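Local coordinates for protein putative sugar ABC transporter (Yersinia enterocolitica subsp. enterocolitica 8081, PDB 5ULB) that binds 5-Se-methyl-5-seleno-ribofuranose and probably serves as the periplasmic methylthioribose-binding component of a sugar ABC transporter, at residues K21-R26 / D77-S82; I25-S30 / A62-F67; V103-T108 / P115-T120. All coordinates share one frame; numbering follows the deposited sequence. Where two conformers were deposited one is given.

All three contacts are largely buried and belong to the same lobe, whose parallel sheet runs 51-56, 21-26, 78-82, 102-106, 118-122. Contacts 1 and 3 are strand pairs of that sheet, joined directly by L81 O and F106 N at 2.8 Å, probably a hydrogen bond. Contact 2 shares I25 and R26 with contact 1 but lays helix 61-73 on the sheet, so carbon packing replaces the backbone ladder. Contact 1 is the more regular pair, bonded from end to end. Contact 3 frays at G116 near the surface, where a water bridges the two segments, and reaches the sugar pocket at F106 and D107. Contact 2 leads to the same pocket through L28.

Contact 1: residues K21-R26 / D77-S82; sequences KIAVIR and DGIILS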
# COMPACT_ATOMS: atom_id res chain seq x y z
N LYS A 21 -12.25 -19.95 -5.38
CA LYS A 21 -11.08 -19.44 -6.09
C LYS A 21 -11.15 -17.92 -6.19
O LYS A 21 -12.20 -17.38 -6.64
CB LYS A 21 -10.96 -20.10 -7.46
CG LYS A 21 -10.99 -21.60 -7.38
CD LYS A 21 -11.15 -22.37 -8.66
CE LYS A 21 -11.18 -23.86 -8.27
NZ LYS A 21 -12.47 -24.34 -7.65
N ILE A 22 -10.06 -17.26 -5.82
CA ILE A 22 -9.95 -15.82 -5.82
C ILE A 22 -8.78 -15.40 -6.75
O ILE A 22 -7.69 -15.98 -6.65
CB ILE A 22 -9.66 -15.28 -4.40
CG1 ILE A 22 -10.65 -15.84 -3.40
CG2 ILE A 22 -9.63 -13.76 -4.38
CD1 ILE A 22 -12.09 -15.56 -3.55
N ALA A 23 -9.03 -14.41 -7.58
CA ALA A 23 -7.96 -13.82 -8.41
C ALA A 23 -7.62 -12.44 -7.81
O ALA A 23 -8.55 -11.63 -7.57
CB ALA A 23 -8.38 -13.72 -9.84
N VAL A 24 -6.35 -12.16 -7.65
CA VAL A 24 -5.89 -10.84 -7.24
C VAL A 24 -5.06 -10.23 -8.36
O VAL A 24 -4.08 -10.88 -8.82
CB VAL A 24 -5.05 -10.95 -5.96
CG1 VAL A 24 -4.58 -9.60 -5.47
CG2 VAL A 24 -5.79 -11.75 -4.91
N ILE A 25 -5.41 -9.07 -8.86
CA ILE A 25 -4.70 -8.40 -9.95
C ILE A 25 -4.28 -7.05 -9.38
O ILE A 25 -5.13 -6.22 -9.02
CB ILE A 25 -5.52 -8.29 -11.21
CG1 ILE A 25 -6.12 -9.61 -11.67
CG2 ILE A 25 -4.58 -7.73 -12.31
CD1 ILE A 25 -7.47 -9.94 -11.16
N ARG A 26 -2.97 -6.80 -9.39
CA ARG A 26 -2.39 -5.58 -8.84
C ARG A 26 -1.60 -4.89 -9.96
O ARG A 26 -0.76 -5.51 -10.64
CB ARG A 26 -1.61 -5.80 -7.58
CG ARG A 26 -0.90 -4.59 -7.00
CD ARG A 26 -0.64 -4.78 -5.52
NE ARG A 26 0.28 -3.79 -5.03
CZ ARG A 26 0.18 -3.14 -3.86
NH1 ARG A 26 -0.98 -3.03 -3.19
NH2 ARG A 26 1.19 -2.39 -3.50
N ASP A 77 -14.52 -17.11 -8.23
CA ASP A 77 -15.59 -16.78 -7.30
C ASP A 77 -15.46 -15.34 -6.77
O ASP A 77 -16.49 -14.71 -6.48
CB ASP A 77 -15.49 -17.73 -6.14
CG ASP A 77 -15.80 -19.16 -6.57
OD1 ASP A 77 -16.93 -19.48 -7.01
OD2 ASP A 77 -14.81 -19.95 -6.60
N GLY A 78 -14.25 -14.84 -6.69
CA GLY A 78 -14.04 -13.47 -6.30
C GLY A 78 -12.83 -12.90 -6.91
O GLY A 78 -11.90 -13.67 -7.35
N ILE A 79 -12.76 -11.57 -7.00
CA ILE A 79 -11.66 -10.82 -7.56
C ILE A 79 -11.30 -9.69 -6.62
O ILE A 79 -12.21 -9.02 -6.09
CB ILE A 79 -11.98 -10.32 -8.97
CG1 ILE A 79 -12.06 -11.46 -9.99
CG2 ILE A 79 -10.95 -9.27 -9.44
CD1 ILE A 79 -12.52 -11.15 -11.37
N ILE A 80 -10.03 -9.48 -6.43
CA ILE A 80 -9.49 -8.29 -5.75
C ILE A 80 -8.67 -7.54 -6.74
O ILE A 80 -7.76 -8.11 -7.34
CB ILE A 80 -8.68 -8.67 -4.49
CG1 ILE A 80 -9.59 -9.35 -3.44
CG2 ILE A 80 -7.99 -7.45 -3.86
CD1 ILE A 80 -8.79 -10.07 -2.38
N LEU A 81 -8.92 -6.19 -6.91
CA LEU A 81 -8.06 -5.33 -7.68
C LEU A 81 -7.29 -4.41 -6.81
O LEU A 81 -7.79 -3.96 -5.78
CB LEU A 81 -8.86 -4.51 -8.67
CG LEU A 81 -9.84 -5.22 -9.64
CD1 LEU A 81 -10.43 -4.26 -10.61
CD2 LEU A 81 -9.09 -6.38 -10.30
N SER A 82 -6.08 -4.03 -7.26
CA SER A 82 -5.27 -3.07 -6.54
C SER A 82 -4.60 -2.14 -7.55
O SER A 82 -3.99 -2.61 -8.53
CB SER A 82 -4.27 -3.82 -5.69
OG SER A 82 -3.48 -3.03 -4.84
O HOH W 1 -14.80 -22.00 -8.38
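The carbonyl oxygen of K21 is gripped by two backbone N-H groups: D77 N at 2.8 Å and the longer G78 N at 3.3 Å, both in the carbonyl plane. It starts the ladder between two parallel strands of the Rossmann-like sheet of a periplasmic sugar-binding protein, crossing at -16°. The bonds continue: A23 N to G78 O, I80 N to A23 O, I25 N to I80 O and S82 N to I25 O. At the N-terminal end the D77 carboxylate turns back: OD2 takes K21 N at 2.8 Å on its anti lone pair and also accepts from water 1, while H16 holds OD1. On the face of A23 and I25, the I25 side chain lies alongside L81 and crosses I79 obliquely, its CD1 3.9 Å from I79 CG2 and 4.0 Å from L81 CD2, beneath helix 61-73. On the other face, V24 and I80 pack under helices 32-48 and 262-278 respectively. At the pocket end R26 extends, CG anti to the backbone N (chi1 176°), and its NE and NH2 bond T34 and N33. Its NH1 gives a bent bond to S82 OG, 3.0 Å away and 34° out of the guanidinium plane.

Contact 2: residues I25-S30 / A62-F67; sequences IRNLGS and ARFQDF
Carbon packing carries most of this contact, with the F64 ring at its centre. F64 leaves the helix with CG anti to the backbone N (chi1 -178°), sending the ring to the end of strand 21-26. The I25 side chain crosses that of F64 obliquely, its CG2 methyl 3.6 Å from F64 CD1. I25 CG2 also meets F67 CB at 3.8 Å, so it sits between two residues one helical turn apart. The F67 ring leads away from I25 and meets F55. N27 CB lies 3.5 Å from F64 CD1; its side chain crosses the ring at about a right angle, amide and ring planes 45° apart. This is helix-on-sheet packing in the Rossmann-like lobe: helix 61-73 makes the beta-alpha-beta crossover from strand 51-56 to strand 78-82. Backbone atoms also border the ring, I25 O standing 3.5 Å from F64 CE1 and the carbonyl carbon of R26 at the ring edge near its plane. Outside the two segments the polar atoms of N27 find partners: OD1, 3.5 Å from F64 CB, bonds S57, and ND2 bonds D61 and the Q83 carbonyl. One residue on, L28 turns away and touches the bound seleno-sugar.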
# COMPACT_ATOMS: atom_id res chain seq x y z
N ILE A 25 -5.41 -9.07 -8.86
CA ILE A 25 -4.70 -8.40 -9.95
C ILE A 25 -4.28 -7.05 -9.38
O ILE A 25 -5.13 -6.22 -9.02
CB ILE A 25 -5.52 -8.29 -11.21
CG1 ILE A 25 -6.12 -9.61 -11.67
CG2 ILE A 25 -4.58 -7.73 -12.31
CD1 ILE A 25 -7.47 -9.94 -11.16
N ARG A 26 -2.97 -6.80 -9.39
CA ARG A 26 -2.39 -5.58 -8.84
C ARG A 26 -1.60 -4.89 -9.96
O ARG A 26 -0.76 -5.51 -10.64
CB ARG A 26 -1.61 -5.80 -7.58
CG ARG A 26 -0.90 -4.59 -7.00
CD ARG A 26 -0.64 -4.78 -5.52
NE ARG A 26 0.28 -3.79 -5.03
CZ ARG A 26 0.18 -3.14 -3.86
NH1 ARG A 26 -0.98 -3.03 -3.19
NH2 ARG A 26 1.19 -2.39 -3.50
N ASN A 27 -1.81 -3.56 -10.13
CA ASN A 27 -1.23 -2.81 -11.21
C ASN A 27 0.15 -2.23 -10.94
O ASN A 27 0.38 -1.05 -11.21
CB ASN A 27 -2.22 -1.70 -11.61
CG ASN A 27 -1.97 -1.09 -12.95
OD1 ASN A 27 -1.41 -1.71 -13.87
ND2 ASN A 27 -2.52 0.13 -13.14
N LEU A 28 1.03 -3.06 -10.35
CA LEU A 28 2.37 -2.68 -10.01
C LEU A 28 3.29 -3.85 -10.30
O LEU A 28 2.83 -4.92 -10.74
CB LEU A 28 2.49 -2.18 -8.55
CG LEU A 28 1.72 -0.90 -8.21
CD1 LEU A 28 1.82 -0.66 -6.73
CD2 LEU A 28 2.35 0.27 -8.94
N GLY A 29 4.58 -3.65 -10.08
CA GLY A 29 5.57 -4.71 -10.07
C GLY A 29 5.84 -5.24 -8.69
O GLY A 29 5.01 -5.11 -7.78
N SER A 30 7.01 -5.85 -8.50
CA SER A 30 7.34 -6.54 -7.26
C SER A 30 8.08 -5.68 -6.25
O SER A 30 9.04 -6.15 -5.63
CB SER A 30 8.04 -7.86 -7.58
OG SER A 30 9.21 -7.61 -8.36
N ALA A 62 -2.51 -2.08 -19.91
CA ALA A 62 -3.03 -3.07 -20.85
C ALA A 62 -2.95 -4.45 -20.32
O ALA A 62 -3.94 -5.24 -20.43
CB ALA A 62 -2.36 -2.97 -22.16
N ARG A 63 -1.83 -4.77 -19.71
CA ARG A 63 -1.62 -6.12 -19.13
C ARG A 63 -2.56 -6.27 -17.92
O ARG A 63 -3.17 -7.35 -17.73
CB ARG A 63 -0.19 -6.30 -18.73
CG ARG A 63 0.77 -6.31 -19.95
CD ARG A 63 2.24 -6.61 -19.71
NE ARG A 63 2.40 -8.04 -19.46
CZ ARG A 63 2.53 -8.58 -18.27
NH1 ARG A 63 2.65 -9.92 -18.23
NH2 ARG A 63 2.54 -7.82 -17.17
N PHE A 64 -2.78 -5.21 -17.12
CA PHE A 64 -3.73 -5.22 -16.01
C PHE A 64 -5.12 -5.61 -16.51
O PHE A 64 -5.76 -6.55 -16.00
CB PHE A 64 -3.76 -3.87 -15.36
CG PHE A 64 -4.71 -3.81 -14.15
CD1 PHE A 64 -4.25 -4.23 -12.90
CD2 PHE A 64 -5.95 -3.34 -14.26
CE1 PHE A 64 -5.08 -4.11 -11.84
CE2 PHE A 64 -6.80 -3.27 -13.17
CZ PHE A 64 -6.37 -3.68 -12.00
N GLN A 65 -5.63 -4.90 -17.53
CA GLN A 65 -6.86 -5.21 -18.11
C GLN A 65 -7.02 -6.61 -18.67
O GLN A 65 -8.06 -7.27 -18.44
CB GLN A 65 -7.28 -4.16 -19.14
CG GLN A 65 -7.47 -2.73 -18.60
CD GLN A 65 -7.64 -1.77 -19.68
OE1 GLN A 65 -8.73 -1.58 -20.25
NE2 GLN A 65 -6.52 -1.08 -19.99
N ASP A 66 -5.96 -7.04 -19.36
CA ASP A 66 -6.02 -8.44 -19.86
C ASP A 66 -6.15 -9.47 -18.69
O ASP A 66 -6.94 -10.41 -18.78
CB ASP A 66 -4.75 -8.73 -20.66
CG ASP A 66 -4.68 -7.99 -21.97
OD1 ASP A 66 -5.71 -7.47 -22.48
OD2 ASP A 66 -3.51 -8.04 -22.49
N PHE A 67 -5.38 -9.26 -17.61
CA PHE A 67 -5.47 -10.13 -16.46
C PHE A 67 -6.86 -10.14 -15.86
O PHE A 67 -7.40 -11.19 -15.47
CB PHE A 67 -4.43 -9.90 -15.41
CG PHE A 67 -3.04 -10.30 -15.77
CD1 PHE A 67 -2.74 -11.51 -16.25
CD2 PHE A 67 -1.99 -9.46 -15.41
CE1 PHE A 67 -1.43 -11.90 -16.47
CE2 PHE A 67 -0.67 -9.88 -15.58
CZ PHE A 67 -0.40 -11.09 -16.14

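Contact 3: residues V103-T108 / P115-T120; sequences VSVFDT and PGLTVT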
# COMPACT_ATOMS: atom_id res chain seq x y z
N VAL A 103 -16.39 -8.86 -5.34
CA VAL A 103 -15.27 -8.01 -5.65
C VAL A 103 -15.02 -6.98 -4.55
O VAL A 103 -15.99 -6.33 -4.07
CB VAL A 103 -15.38 -7.37 -7.04
CG1 VAL A 103 -16.74 -6.68 -7.24
CG2 VAL A 103 -14.21 -6.48 -7.40
N SER A 104 -13.75 -6.81 -4.21
CA SER A 104 -13.30 -5.70 -3.40
C SER A 104 -12.10 -5.09 -4.14
O SER A 104 -11.32 -5.82 -4.78
CB SER A 104 -12.90 -6.15 -1.99
OG SER A 104 -12.55 -5.11 -1.14
N VAL A 105 -11.90 -3.75 -4.02
CA VAL A 105 -10.84 -3.11 -4.64
C VAL A 105 -10.07 -2.25 -3.64
O VAL A 105 -10.61 -1.82 -2.63
CB VAL A 105 -11.21 -2.31 -5.89
CG1 VAL A 105 -11.93 -3.23 -6.92
CG2 VAL A 105 -12.05 -1.09 -5.57
N PHE A 106 -8.78 -2.07 -3.94
CA PHE A 106 -7.87 -1.26 -3.11
C PHE A 106 -7.18 -0.24 -4.00
O PHE A 106 -6.65 -0.60 -5.07
CB PHE A 106 -6.86 -2.13 -2.42
CG PHE A 106 -5.84 -1.34 -1.63
CD1 PHE A 106 -6.21 -0.56 -0.51
CD2 PHE A 106 -4.56 -1.32 -2.01
CE1 PHE A 106 -5.26 0.21 0.11
CE2 PHE A 106 -3.63 -0.54 -1.35
CZ PHE A 106 -3.96 0.29 -0.32
N ASP A 107 -7.17 1.03 -3.63
CA ASP A 107 -6.48 2.08 -4.37
C ASP A 107 -6.83 2.07 -5.84
O ASP A 107 -5.94 2.34 -6.67
CB ASP A 107 -4.95 1.92 -4.19
CG ASP A 107 -4.44 2.60 -2.95
OD1 ASP A 107 -5.19 3.31 -2.23
OD2 ASP A 107 -3.16 2.44 -2.73
N THR A 108 -8.10 1.90 -6.11
CA THR A 108 -8.59 1.77 -7.48
C THR A 108 -9.56 2.88 -7.80
O THR A 108 -10.35 3.28 -6.95
CB THR A 108 -9.20 0.34 -7.68
OG1 THR A 108 -8.13 -0.60 -7.56
CG2 THR A 108 -9.89 0.15 -9.01
N PRO A 115 -23.21 -1.23 -6.90
CA PRO A 115 -23.77 -2.04 -5.81
C PRO A 115 -23.00 -3.39 -5.71
O PRO A 115 -22.74 -4.01 -6.69
CB PRO A 115 -25.22 -2.26 -6.23
CG PRO A 115 -25.52 -1.09 -7.17
CD PRO A 115 -24.22 -0.72 -7.86
N GLY A 116 -22.66 -3.79 -4.47
CA GLY A 116 -21.87 -4.95 -4.24
C GLY A 116 -20.41 -4.81 -4.12
O GLY A 116 -19.74 -5.73 -3.56
N LEU A 117 -19.89 -3.65 -4.53
CA LEU A 117 -18.45 -3.36 -4.44
C LEU A 117 -18.15 -2.78 -3.05
O LEU A 117 -18.90 -1.96 -2.55
CB LEU A 117 -18.12 -2.33 -5.53
CG LEU A 117 -16.65 -1.93 -5.53
CD1 LEU A 117 -15.70 -3.08 -5.82
CD2 LEU A 117 -16.47 -0.82 -6.53
N THR A 118 -17.01 -3.21 -2.49
CA THR A 118 -16.37 -2.39 -1.50
C THR A 118 -15.13 -1.74 -2.08
O THR A 118 -14.27 -2.45 -2.63
CB THR A 118 -15.99 -3.18 -0.21
OG1 THR A 118 -17.11 -3.86 0.31
CG2 THR A 118 -15.34 -2.30 0.84
N VAL A 119 -14.95 -0.41 -1.88
CA VAL A 119 -13.76 0.28 -2.22
C VAL A 119 -12.95 0.53 -0.98
O VAL A 119 -13.48 1.02 0.04
CB VAL A 119 -14.01 1.57 -3.00
CG1 VAL A 119 -14.80 1.31 -4.30
CG2 VAL A 119 -14.71 2.61 -2.17
N THR A 120 -11.67 0.19 -1.00
CA THR A 120 -10.82 0.36 0.12
C THR A 120 -9.63 1.23 -0.21
O THR A 120 -9.19 1.29 -1.36
CB THR A 120 -10.37 -0.96 0.76
OG1 THR A 120 -9.35 -1.62 -0.00
CG2 THR A 120 -11.51 -1.98 1.01
O HOH W 2 -19.31 -8.11 -4.84
O HOH W 3 -10.22 1.55 -4.08
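The T120 side chain rises beside the V105 carbonyl, its CB 3.5 Å from V105 O. With chi1 at 76°, OG1 takes the crowded position between the backbone N and the carbonyl carbon, and donates to V105 O at 2.9 Å, 31° above the carbonyl plane. T120 N reaches the same oxygen in the plane, giving it two donors from one residue. OG1 also lies in the plane of the F106 ring, 3.4 Å from the edge atom CD1, and accepts from N269. CG2 lies 3.8 Å from V105 O and 3.9 Å from S104 OG, itself bonded to N269. The parallel ladder continues with V105 N to T118 O, nearly along the C=O axis, and D107 N to T120 O. Water 3 joins T120 O to T108 N. On the face of V105 and V119, V105 puts CG1 against L117 CD1 and CG2 alongside V119 CG1. Toward the surface the segments part: V103 O is buried without a partner, while water 2 bridges V103 N and G116 O. Beyond the strand D107 turns into the sugar pocket, its CG above one face of the F106 ring, displaced toward the rim, and its OD1 salt-bridged to R158. As in other Rossmann-like lobes, the pair lies between helices: 262-278 packs on S104, F106 and T120, and 89-98 on V103 and L117, while strand 78-82 flanks strand 102-106.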